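Aromatic-amino-acid:2-oxoglutarate transaminase (Candida albicans, PDB 6HND) probably transfers amino groups between aromatic amino acids, perhaps also 2-aminoadipate, and 2-oxo acids with the help of pyridoxal 5'-phosphate. Local coordinates at residues B[122-127]-B[377-382]; B[162-167]-B[371-376]; B[186-191]-B[208-213]; B[214-219]-B[254-259]. One frame throughout, in Å; residues are numbered along the deposited sequence.

Contact 1. Residues B[122-127]-B[377-382]; sequences IDLARG and TQTIVN
I122 sets CG1 anti to its carbonyl carbon (chi1 -46°) and CG2 anti to its backbone N, while T379 sets OG1 anti to its carbonyl carbon (chi1 -61°), so that its methyl CG2 is anti to N. The two branched side chains cross obliquely. I122 CG2 rests on T379 OG1 at 3.5 Å, and T379 CG2 lies 3.5 Å from the backbone O of I122. Threonine suits the spot because its hydroxyl can turn back to G375 O of its own helix while the methyl serves packing, here touching L124 CD2 at 4.1 Å. Having no side chain, G127 lets its CA come within 3.2 Å of T379 OG1. Further along the helix, I122 CD1 meets N382 CB at 3.8 Å, and the amide ND2 of N382 turns to K120 O. Isoleucine, long and forked, covers both T379 and N382. On the far side, D123 caps helix 124-127: its OD1 accepts from R126 N (3.0 Å), and R126 grips the same carboxylate in a side-on salt bridge, NE to OD1 and NH2 to OD2 (2.7 Å). The amide and NE of R126 reach OD1 from opposite faces of its plane. This is an N-capped helix packed on helix 375-388, whose T377 hydrogen-bonds S374 of the second subunit, in the dimeric fold type I of pyridoxal-phosphate enzymes.

Contact 2. Residues B[162-167]-B[371-376]; sequences ITTGAS and RGASGL. With PLP (pyridoxal-5'-phosphate), chain E.
T164 branches at CB towards A373 with its methyl and towards a neighbouring asparagine with its hydroxyl. From CB, OG1 lies between the backbone N and the carbonyl carbon (chi1 57°) and hydrogen-bonds N370 ND2. CG2, anti to the carbonyl carbon, meets A373 CA at 3.6 Å. Threonine suits this bend because one short side chain serves both a polar and an apolar neighbour. A373 answers with a single methyl: its CB lies 3.7 Å from T163 O and 3.8 Å from I162 CG2, so a small residue fits snugly against the end of strand 158-163. Beyond T164 the chain turns through G165, whose backbone angles suit glycine and whose CA lies against the phosphate. Helix 166-177 then begins with two almost straight bonds, A166 N to PLP O2P (2.9 Å, 176°) and S167 N to PLP O1P (2.9 Å, 172°). S167 adds its OG to O1P at 3.0 Å. The positive end of the helix dipole would probably also steady the phosphate. PLP is also hydrogen-bonded by R348 of the same chain and by Y130 of the second subunit. A strand, a glycine turn and a helix N terminus form the phosphate-binding cup of fold type I aminotransferases.

Contact 3. Residues B[186-191]-B[208-213]; sequences VEEFTF and VKINFD. With K (potassium ion), chain G; PLP (pyridoxal-5'-phosphate), chain E.
V208, E188 and I210 bury the most surface here, and backbone pairing joins the first two. V208 N donates to V186 O (2.7 Å) and E188 N donates to V208 O (3.0 Å), so V208 bridges E187 in parallel register, a beta-branched valine suiting the extended backbone of the strand. Strand 183-187 ends at E187, yet a side chain carries the pairing one step further. E188 has CG between its backbone N and carbonyl carbon (chi1 67°), extends beyond it, and offers OE2 to I210 N at 2.7 Å and 173°. The amide meets OE2 from above the carboxylate plane. I210 packs on the aromatic residues: CD1 lies 3.7 Å from F189 O and at the edge of the F189 ring, and CG2 lies over one face of F212, offset toward the rim. F189 CE2 meets F212 CZ at 3.6 Å, the rings nearly perpendicular. Farther along, F191 lays a ring face over PLP C6, and D213 OD2 binds the potassium ion at 2.8 Å. E188 OE1 forms a salt bridge with R485 and a hydrogen bond with S482. A buried carboxylate satisfied at both oxygens, with an arginine beside it, is probably ionised.

Contact 4. Residues B[214-219]-B[254-259]; sequences NDSDGI and TGFTQS. With K (potassium ion), chain G.
Two loops meet in a mixed aromatic and polar contact, S216 and D217 from the loop before helix 221-229 against F256 and S259 from the loop leading into helix 260-272. S216 CB stands over one face of the F256 ring, 3.9 Å from its centroid and offset toward the rim, a CH-pi contact. A small serine suits the place, since its OG, anti to the backbone N (chi1 -176°), points back to accept from G218 N at 3.0 Å and also hydrogen-bonds N211 O. The bond to G218 closes an ST turn. G218 has backbone angles that call for glycine, and its bare CA sits against F256 CB and CD2. D217 OD1 accepts from S259 N at 3.0 Å, on its anti side, and more weakly from S259 OG at 3.3 Å. S259 is the N-cap of helix 260-272, its OG also reaching F262 N. Two waters link the loops: one donates to S216 O and accepts from T257 N (3.0 Å), the other accepts from I219 N and from Q258 NE2 (2.9 Å). Glutamine is long enough to reach that water while OE1 bonds Y324 OH. D215 binds the potassium ion through OD1 at 2.4 Å, with D213 as the other protein ligand. For D217, the amide bond and the nearby helix N terminus would be expected to favour the charged carboxylate.

From the N terminus, 122-127 opens contact 1 and 162-167 opens contact 2. Contact 3 then closes its short loop between 186-191 and 208-213 before contact 4 begins at 214-219 and closes at 254-259. Only at 371-376 does contact 2 close, followed directly by contact 1 at 377-382. The short contacts thus lie in series within contact 2, which lies within contact 1, and none cross. Contacts 1 and 2 share helix 375-388 beside the second subunit. The cofactor joins contact 2 to contact 3, both reaching the seven-stranded sheet, and the potassium ion joins contact 3 to contact 4, where N211 also bonds to S216 and G218.

Contact 1. Residues B[122-127]-B[377-382]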
# COMPACT_ATOMS: atom_id res chain seq x y z
N ILE B 122 7.49 -10.70 15.79
CA ILE B 122 8.26 -10.49 14.53
C ILE B 122 9.56 -9.78 14.90
O ILE B 122 9.47 -8.77 15.57
CB ILE B 122 7.41 -9.71 13.50
CG1 ILE B 122 6.00 -10.29 13.42
CG2 ILE B 122 8.09 -9.72 12.15
CD1 ILE B 122 5.04 -9.44 12.62
N ASP B 123 10.70 -10.34 14.48
CA ASP B 123 12.03 -9.72 14.65
C ASP B 123 12.32 -8.83 13.44
O ASP B 123 11.55 -8.88 12.42
CB ASP B 123 13.10 -10.79 14.91
CG ASP B 123 13.22 -11.87 13.84
OD1 ASP B 123 12.84 -11.58 12.70
OD2 ASP B 123 13.71 -12.99 14.16
N LEU B 124 13.37 -8.01 13.52
CA LEU B 124 13.69 -7.08 12.41
C LEU B 124 14.34 -7.84 11.25
O LEU B 124 14.15 -7.40 10.10
CB LEU B 124 14.58 -5.95 12.93
CG LEU B 124 13.97 -5.08 14.03
CD1 LEU B 124 15.00 -4.07 14.52
CD2 LEU B 124 12.73 -4.36 13.54
N ALA B 125 15.03 -8.95 11.50
CA ALA B 125 15.63 -9.79 10.43
C ALA B 125 14.52 -10.20 9.43
O ALA B 125 14.72 -10.09 8.20
CB ALA B 125 16.34 -10.99 11.02
N ARG B 126 13.37 -10.60 9.93
CA ARG B 126 12.22 -10.93 9.05
C ARG B 126 11.36 -9.68 8.77
O ARG B 126 10.86 -9.56 7.63
CB ARG B 126 11.47 -12.12 9.63
CG ARG B 126 12.22 -13.41 9.35
CD ARG B 126 11.73 -14.58 10.15
NE ARG B 126 12.14 -14.45 11.55
CZ ARG B 126 11.90 -15.38 12.45
NH1 ARG B 126 11.30 -16.49 12.08
NH2 ARG B 126 12.26 -15.20 13.71
N GLY B 127 11.19 -8.80 9.76
CA GLY B 127 10.29 -7.63 9.66
C GLY B 127 10.73 -6.66 8.58
O GLY B 127 9.86 -6.09 7.88
N THR B 377 5.88 -1.78 10.06
CA THR B 377 4.66 -1.37 10.81
C THR B 377 4.00 -2.61 11.39
O THR B 377 3.59 -2.55 12.56
CB THR B 377 3.70 -0.60 9.91
OG1 THR B 377 4.45 0.56 9.54
CG2 THR B 377 2.39 -0.26 10.60
N GLN B 378 3.87 -3.67 10.59
CA GLN B 378 3.36 -4.99 11.04
C GLN B 378 4.20 -5.43 12.24
O GLN B 378 3.63 -5.99 13.17
CB GLN B 378 3.46 -6.04 9.95
CG GLN B 378 2.49 -5.84 8.81
CD GLN B 378 2.53 -7.01 7.85
OE1 GLN B 378 2.25 -8.16 8.23
NE2 GLN B 378 2.85 -6.72 6.59
N THR B 379 5.51 -5.21 12.18
CA THR B 379 6.47 -5.62 13.23
C THR B 379 6.15 -4.82 14.49
O THR B 379 5.88 -5.46 15.51
CB THR B 379 7.92 -5.47 12.75
OG1 THR B 379 8.07 -6.31 11.62
CG2 THR B 379 8.95 -5.82 13.81
N ILE B 380 6.13 -3.48 14.40
CA ILE B 380 5.87 -2.60 15.58
C ILE B 380 4.48 -2.93 16.14
O ILE B 380 4.37 -3.13 17.35
CB ILE B 380 6.06 -1.12 15.23
CG1 ILE B 380 7.54 -0.80 14.99
CG2 ILE B 380 5.45 -0.23 16.32
CD1 ILE B 380 7.76 0.59 14.44
N VAL B 381 3.47 -3.02 15.29
CA VAL B 381 2.06 -3.16 15.78
C VAL B 381 1.90 -4.54 16.41
O VAL B 381 1.29 -4.63 17.52
CB VAL B 381 1.02 -2.85 14.69
CG1 VAL B 381 -0.36 -3.32 15.10
CG2 VAL B 381 1.00 -1.37 14.33
N ASN B 382 2.43 -5.59 15.78
CA ASN B 382 2.30 -6.97 16.31
C ASN B 382 2.98 -7.05 17.68
O ASN B 382 2.36 -7.56 18.64
CB ASN B 382 2.86 -8.01 15.36
CG ASN B 382 2.84 -9.40 15.95
OD1 ASN B 382 1.85 -10.10 15.86
ND2 ASN B 382 3.95 -9.78 16.56

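Contact 2. Residues B[162-167]-B[371-376]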
# COMPACT_ATOMS: atom_id res chain seq x y z
N ILE B 162 -3.83 -9.31 5.80
CA ILE B 162 -3.36 -7.98 6.28
C ILE B 162 -3.52 -6.98 5.12
O ILE B 162 -3.05 -7.28 4.00
CB ILE B 162 -1.92 -8.05 6.80
CG1 ILE B 162 -1.76 -9.07 7.92
CG2 ILE B 162 -1.44 -6.67 7.21
CD1 ILE B 162 -2.83 -8.98 9.00
N THR B 163 -4.16 -5.84 5.41
CA THR B 163 -4.37 -4.71 4.47
C THR B 163 -3.63 -3.47 4.95
O THR B 163 -3.02 -3.50 6.04
CB THR B 163 -5.85 -4.38 4.34
OG1 THR B 163 -6.24 -3.86 5.61
CG2 THR B 163 -6.68 -5.59 3.95
N THR B 164 -3.72 -2.39 4.19
CA THR B 164 -3.13 -1.09 4.57
C THR B 164 -4.21 -0.18 5.17
O THR B 164 -3.98 1.02 5.21
CB THR B 164 -2.33 -0.51 3.40
OG1 THR B 164 -3.12 -0.36 2.21
CG2 THR B 164 -1.14 -1.40 3.10
N GLY B 165 -5.33 -0.74 5.63
CA GLY B 165 -6.41 0.01 6.31
C GLY B 165 -7.78 -0.35 5.78
O GLY B 165 -7.90 -1.25 4.95
N ALA B 166 -8.80 0.37 6.23
CA ALA B 166 -10.20 0.10 5.86
C ALA B 166 -10.42 0.34 4.36
O ALA B 166 -11.02 -0.53 3.70
CB ALA B 166 -11.11 0.93 6.71
N SER B 167 -9.97 1.48 3.85
CA SER B 167 -10.12 1.90 2.44
C SER B 167 -9.42 0.89 1.51
O SER B 167 -9.99 0.53 0.46
CB SER B 167 -9.62 3.31 2.26
OG SER B 167 -10.35 4.20 3.10
N ARG B 371 1.39 -4.27 -2.99
CA ARG B 371 2.25 -5.46 -2.71
C ARG B 371 2.73 -5.47 -1.24
O ARG B 371 3.94 -5.53 -1.00
CB ARG B 371 3.39 -5.54 -3.72
CG ARG B 371 2.91 -5.92 -5.10
CD ARG B 371 3.94 -5.63 -6.18
NE ARG B 371 5.12 -6.50 -6.09
CZ ARG B 371 5.17 -7.76 -6.52
NH1 ARG B 371 4.10 -8.33 -7.04
NH2 ARG B 371 6.28 -8.46 -6.40
N GLY B 372 1.79 -5.42 -0.30
CA GLY B 372 2.08 -5.65 1.12
C GLY B 372 1.96 -4.40 1.96
O GLY B 372 2.43 -3.30 1.52
N ALA B 373 1.35 -4.57 3.13
CA ALA B 373 1.47 -3.62 4.25
C ALA B 373 2.93 -3.55 4.69
O ALA B 373 3.60 -4.59 4.66
CB ALA B 373 0.58 -4.04 5.39
N SER B 374 3.39 -2.36 5.06
CA SER B 374 4.76 -2.14 5.61
C SER B 374 5.11 -3.19 6.66
O SER B 374 4.44 -3.24 7.68
CB SER B 374 4.90 -0.77 6.19
OG SER B 374 6.26 -0.52 6.50
N GLY B 375 6.13 -4.00 6.42
CA GLY B 375 6.61 -5.01 7.38
C GLY B 375 7.07 -4.36 8.67
O GLY B 375 6.84 -4.96 9.74
N LEU B 376 7.69 -3.19 8.59
CA LEU B 376 8.21 -2.48 9.79
C LEU B 376 7.01 -2.16 10.67
O LEU B 376 7.12 -2.26 11.88
CB LEU B 376 8.98 -1.21 9.39
CG LEU B 376 9.49 -0.35 10.55
CD1 LEU B 376 10.24 -1.18 11.58
CD2 LEU B 376 10.37 0.80 10.07
N1 PLP E . -14.87 3.36 6.53
C2 PLP E . -15.43 4.13 7.46
C2A PLP E . -16.89 3.94 7.70
C3 PLP E . -14.66 5.06 8.20
O3 PLP E . -15.27 5.83 9.16
C4 PLP E . -13.27 5.18 7.94
C4A PLP E . -12.44 6.08 8.79
C5 PLP E . -12.70 4.34 6.96
C6 PLP E . -13.54 3.48 6.29
C5A PLP E . -11.27 4.43 6.51
O4P PLP E . -10.29 3.86 7.43
P PLP E . -8.73 3.80 7.00
O1P PLP E . -8.69 3.52 5.50
O2P PLP E . -8.22 2.69 7.91
O3P PLP E . -8.15 5.14 7.33

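Contact 3. Residues B[186-191]-B[208-213]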
# COMPACT_ATOMS: atom_id res chain seq x y z
N VAL B 186 -25.61 0.71 -1.87
CA VAL B 186 -24.84 1.52 -0.90
C VAL B 186 -25.83 2.35 -0.08
O VAL B 186 -26.78 2.93 -0.67
CB VAL B 186 -23.81 2.39 -1.64
CG1 VAL B 186 -23.05 3.29 -0.70
CG2 VAL B 186 -22.84 1.54 -2.44
N GLU B 187 -25.62 2.39 1.24
CA GLU B 187 -26.34 3.33 2.15
C GLU B 187 -26.29 4.74 1.55
O GLU B 187 -25.21 5.18 1.20
CB GLU B 187 -25.77 3.24 3.57
CG GLU B 187 -26.02 1.89 4.21
CD GLU B 187 -25.14 1.49 5.37
OE1 GLU B 187 -23.98 1.96 5.42
OE2 GLU B 187 -25.57 0.62 6.18
N GLU B 188 -27.45 5.40 1.45
CA GLU B 188 -27.65 6.67 0.70
C GLU B 188 -26.73 7.76 1.25
O GLU B 188 -26.34 8.60 0.45
CB GLU B 188 -29.10 7.14 0.73
CG GLU B 188 -29.61 7.59 2.09
CD GLU B 188 -31.03 8.15 2.02
OE1 GLU B 188 -31.36 8.78 0.96
OE2 GLU B 188 -31.82 7.98 3.02
N PHE B 189 -26.43 7.74 2.56
CA PHE B 189 -25.30 8.50 3.17
C PHE B 189 -24.26 7.47 3.57
O PHE B 189 -24.64 6.47 4.25
CB PHE B 189 -25.73 9.37 4.36
CG PHE B 189 -26.85 10.32 4.00
CD1 PHE B 189 -26.58 11.54 3.41
CD2 PHE B 189 -28.17 9.96 4.22
CE1 PHE B 189 -27.60 12.39 3.04
CE2 PHE B 189 -29.19 10.81 3.84
CZ PHE B 189 -28.90 12.01 3.23
N THR B 190 -23.02 7.69 3.13
CA THR B 190 -21.97 6.65 3.23
C THR B 190 -20.59 7.29 3.40
O THR B 190 -20.46 8.55 3.42
CB THR B 190 -22.06 5.73 2.01
OG1 THR B 190 -21.32 4.53 2.26
CG2 THR B 190 -21.53 6.36 0.75
N PHE B 191 -19.60 6.42 3.57
CA PHE B 191 -18.16 6.71 3.42
C PHE B 191 -17.88 6.89 1.93
O PHE B 191 -17.62 5.91 1.22
CB PHE B 191 -17.37 5.60 4.12
CG PHE B 191 -15.88 5.82 4.11
CD1 PHE B 191 -15.33 6.89 4.78
CD2 PHE B 191 -15.04 4.96 3.42
CE1 PHE B 191 -13.97 7.10 4.76
CE2 PHE B 191 -13.67 5.18 3.40
CZ PHE B 191 -13.14 6.25 4.08
N VAL B 208 -29.50 3.15 -0.93
CA VAL B 208 -30.48 2.46 -0.04
C VAL B 208 -30.87 3.46 1.05
O VAL B 208 -29.97 3.88 1.82
CB VAL B 208 -29.86 1.17 0.56
CG1 VAL B 208 -30.66 0.65 1.74
CG2 VAL B 208 -29.69 0.06 -0.48
N LYS B 209 -32.14 3.84 1.12
CA LYS B 209 -32.64 4.91 2.03
C LYS B 209 -32.32 4.55 3.48
O LYS B 209 -32.38 3.38 3.87
CB LYS B 209 -34.15 5.14 1.89
CG LYS B 209 -34.61 5.57 0.51
CD LYS B 209 -36.02 6.14 0.48
CE LYS B 209 -36.58 6.26 -0.93
NZ LYS B 209 -37.87 6.98 -0.92
N ILE B 210 -31.97 5.57 4.26
CA ILE B 210 -31.75 5.45 5.72
C ILE B 210 -32.97 6.02 6.40
O ILE B 210 -33.45 7.08 5.99
CB ILE B 210 -30.46 6.19 6.11
CG1 ILE B 210 -29.24 5.33 5.77
CG2 ILE B 210 -30.51 6.58 7.58
CD1 ILE B 210 -27.96 6.09 5.85
N ASN B 211 -33.47 5.30 7.40
CA ASN B 211 -34.56 5.78 8.29
C ASN B 211 -33.89 6.67 9.36
O ASN B 211 -32.95 6.19 10.01
CB ASN B 211 -35.33 4.56 8.80
CG ASN B 211 -36.22 4.86 9.98
OD1 ASN B 211 -36.72 5.97 10.11
ND2 ASN B 211 -36.42 3.88 10.85
N PHE B 212 -34.39 7.89 9.58
CA PHE B 212 -33.81 8.91 10.50
C PHE B 212 -34.60 9.04 11.81
O PHE B 212 -34.25 9.93 12.60
CB PHE B 212 -33.70 10.24 9.76
CG PHE B 212 -32.48 10.32 8.89
CD1 PHE B 212 -32.51 9.89 7.57
CD2 PHE B 212 -31.27 10.78 9.40
CE1 PHE B 212 -31.38 9.97 6.77
CE2 PHE B 212 -30.14 10.82 8.61
CZ PHE B 212 -30.19 10.41 7.30
N ASP B 213 -35.55 8.14 12.10
CA ASP B 213 -36.18 8.01 13.45
C ASP B 213 -35.11 7.76 14.53
O ASP B 213 -34.05 7.13 14.23
CB ASP B 213 -37.19 6.87 13.51
CG ASP B 213 -38.43 7.02 12.64
OD1 ASP B 213 -38.66 8.14 12.09
OD2 ASP B 213 -39.18 6.00 12.50
K K G . -39.26 3.87 14.25
N1 PLP E . -14.87 3.36 6.53
C2 PLP E . -15.43 4.13 7.46
C2A PLP E . -16.89 3.94 7.70
C3 PLP E . -14.66 5.06 8.20
O3 PLP E . -15.27 5.83 9.16
C4 PLP E . -13.27 5.18 7.94
C4A PLP E . -12.44 6.08 8.79
C5 PLP E . -12.70 4.34 6.96
C6 PLP E . -13.54 3.48 6.29
C5A PLP E . -11.27 4.43 6.51
O4P PLP E . -10.29 3.86 7.43
P PLP E . -8.73 3.80 7.00
O1P PLP E . -8.69 3.52 5.50
O2P PLP E . -8.22 2.69 7.91
O3P PLP E . -8.15 5.14 7.33

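Contact 4. Residues B[214-219]-B[254-259]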
# COMPACT_ATOMS: atom_id res chain seq x y z
N ASN B 214 -35.38 8.17 15.76
CA ASN B 214 -34.40 8.03 16.88
C ASN B 214 -34.08 6.56 17.17
O ASN B 214 -32.99 6.30 17.69
CB ASN B 214 -34.88 8.73 18.14
CG ASN B 214 -34.90 10.22 17.94
OD1 ASN B 214 -35.97 10.81 17.83
ND2 ASN B 214 -33.73 10.82 17.82
N ASP B 215 -35.00 5.64 16.87
CA ASP B 215 -34.88 4.18 17.15
C ASP B 215 -34.46 3.45 15.87
O ASP B 215 -34.62 2.21 15.82
CB ASP B 215 -36.19 3.62 17.74
CG ASP B 215 -37.40 3.60 16.81
OD1 ASP B 215 -37.34 4.22 15.70
OD2 ASP B 215 -38.41 2.96 17.18
N SER B 216 -34.00 4.16 14.84
CA SER B 216 -33.68 3.56 13.51
C SER B 216 -32.50 2.58 13.67
O SER B 216 -31.61 2.83 14.48
CB SER B 216 -33.38 4.63 12.48
OG SER B 216 -33.15 4.05 11.21
N ASP B 217 -32.49 1.51 12.88
CA ASP B 217 -31.32 0.61 12.75
C ASP B 217 -30.35 1.18 11.71
O ASP B 217 -29.28 0.59 11.51
CB ASP B 217 -31.79 -0.79 12.36
CG ASP B 217 -32.56 -1.48 13.47
OD1 ASP B 217 -31.92 -1.98 14.42
OD2 ASP B 217 -33.81 -1.50 13.38
N GLY B 218 -30.72 2.27 11.04
CA GLY B 218 -30.01 2.76 9.85
C GLY B 218 -30.83 2.58 8.60
O GLY B 218 -31.84 3.23 8.46
N ILE B 219 -30.38 1.72 7.69
CA ILE B 219 -31.18 1.31 6.50
C ILE B 219 -32.67 1.25 6.88
O ILE B 219 -33.01 0.63 7.91
CB ILE B 219 -30.69 -0.05 5.98
CG1 ILE B 219 -29.33 0.10 5.27
CG2 ILE B 219 -31.73 -0.67 5.08
CD1 ILE B 219 -28.59 -1.21 5.03
N THR B 254 -24.27 8.52 9.83
CA THR B 254 -25.51 8.75 10.62
C THR B 254 -25.36 8.33 12.08
O THR B 254 -26.16 8.78 12.87
CB THR B 254 -26.75 8.10 9.99
OG1 THR B 254 -26.59 6.68 9.98
CG2 THR B 254 -27.00 8.62 8.59
N GLY B 255 -24.40 7.46 12.41
CA GLY B 255 -24.16 6.93 13.77
C GLY B 255 -25.07 5.77 14.14
O GLY B 255 -24.90 5.26 15.24
N PHE B 256 -25.98 5.33 13.26
CA PHE B 256 -26.94 4.22 13.56
C PHE B 256 -26.22 2.87 13.65
O PHE B 256 -25.12 2.70 13.09
CB PHE B 256 -28.07 4.15 12.52
CG PHE B 256 -29.03 5.32 12.54
CD1 PHE B 256 -29.71 5.66 13.69
CD2 PHE B 256 -29.28 6.06 11.39
CE1 PHE B 256 -30.59 6.73 13.71
CE2 PHE B 256 -30.17 7.12 11.41
CZ PHE B 256 -30.82 7.46 12.57
N THR B 257 -26.82 1.96 14.40
CA THR B 257 -26.31 0.59 14.64
C THR B 257 -27.44 -0.41 14.43
O THR B 257 -28.50 -0.26 15.10
CB THR B 257 -25.72 0.43 16.04
OG1 THR B 257 -24.62 1.32 16.13
CG2 THR B 257 -25.26 -0.99 16.33
N GLN B 258 -27.24 -1.36 13.52
CA GLN B 258 -28.24 -2.40 13.19
C GLN B 258 -28.29 -3.37 14.36
O GLN B 258 -27.21 -3.83 14.78
CB GLN B 258 -27.89 -3.12 11.88
CG GLN B 258 -28.02 -2.25 10.64
CD GLN B 258 -27.45 -2.94 9.43
OE1 GLN B 258 -27.18 -4.15 9.43
NE2 GLN B 258 -27.26 -2.18 8.37
N SER B 259 -29.50 -3.64 14.87
CA SER B 259 -29.79 -4.70 15.87
C SER B 259 -29.41 -6.07 15.30
O SER B 259 -29.35 -6.22 14.05
CB SER B 259 -31.25 -4.69 16.25
OG SER B 259 -32.04 -5.22 15.21
K K G . -39.26 3.87 14.25
O HOH W 1 -29.36 2.11 16.04
O HOH W 2 -27.55 0.72 8.24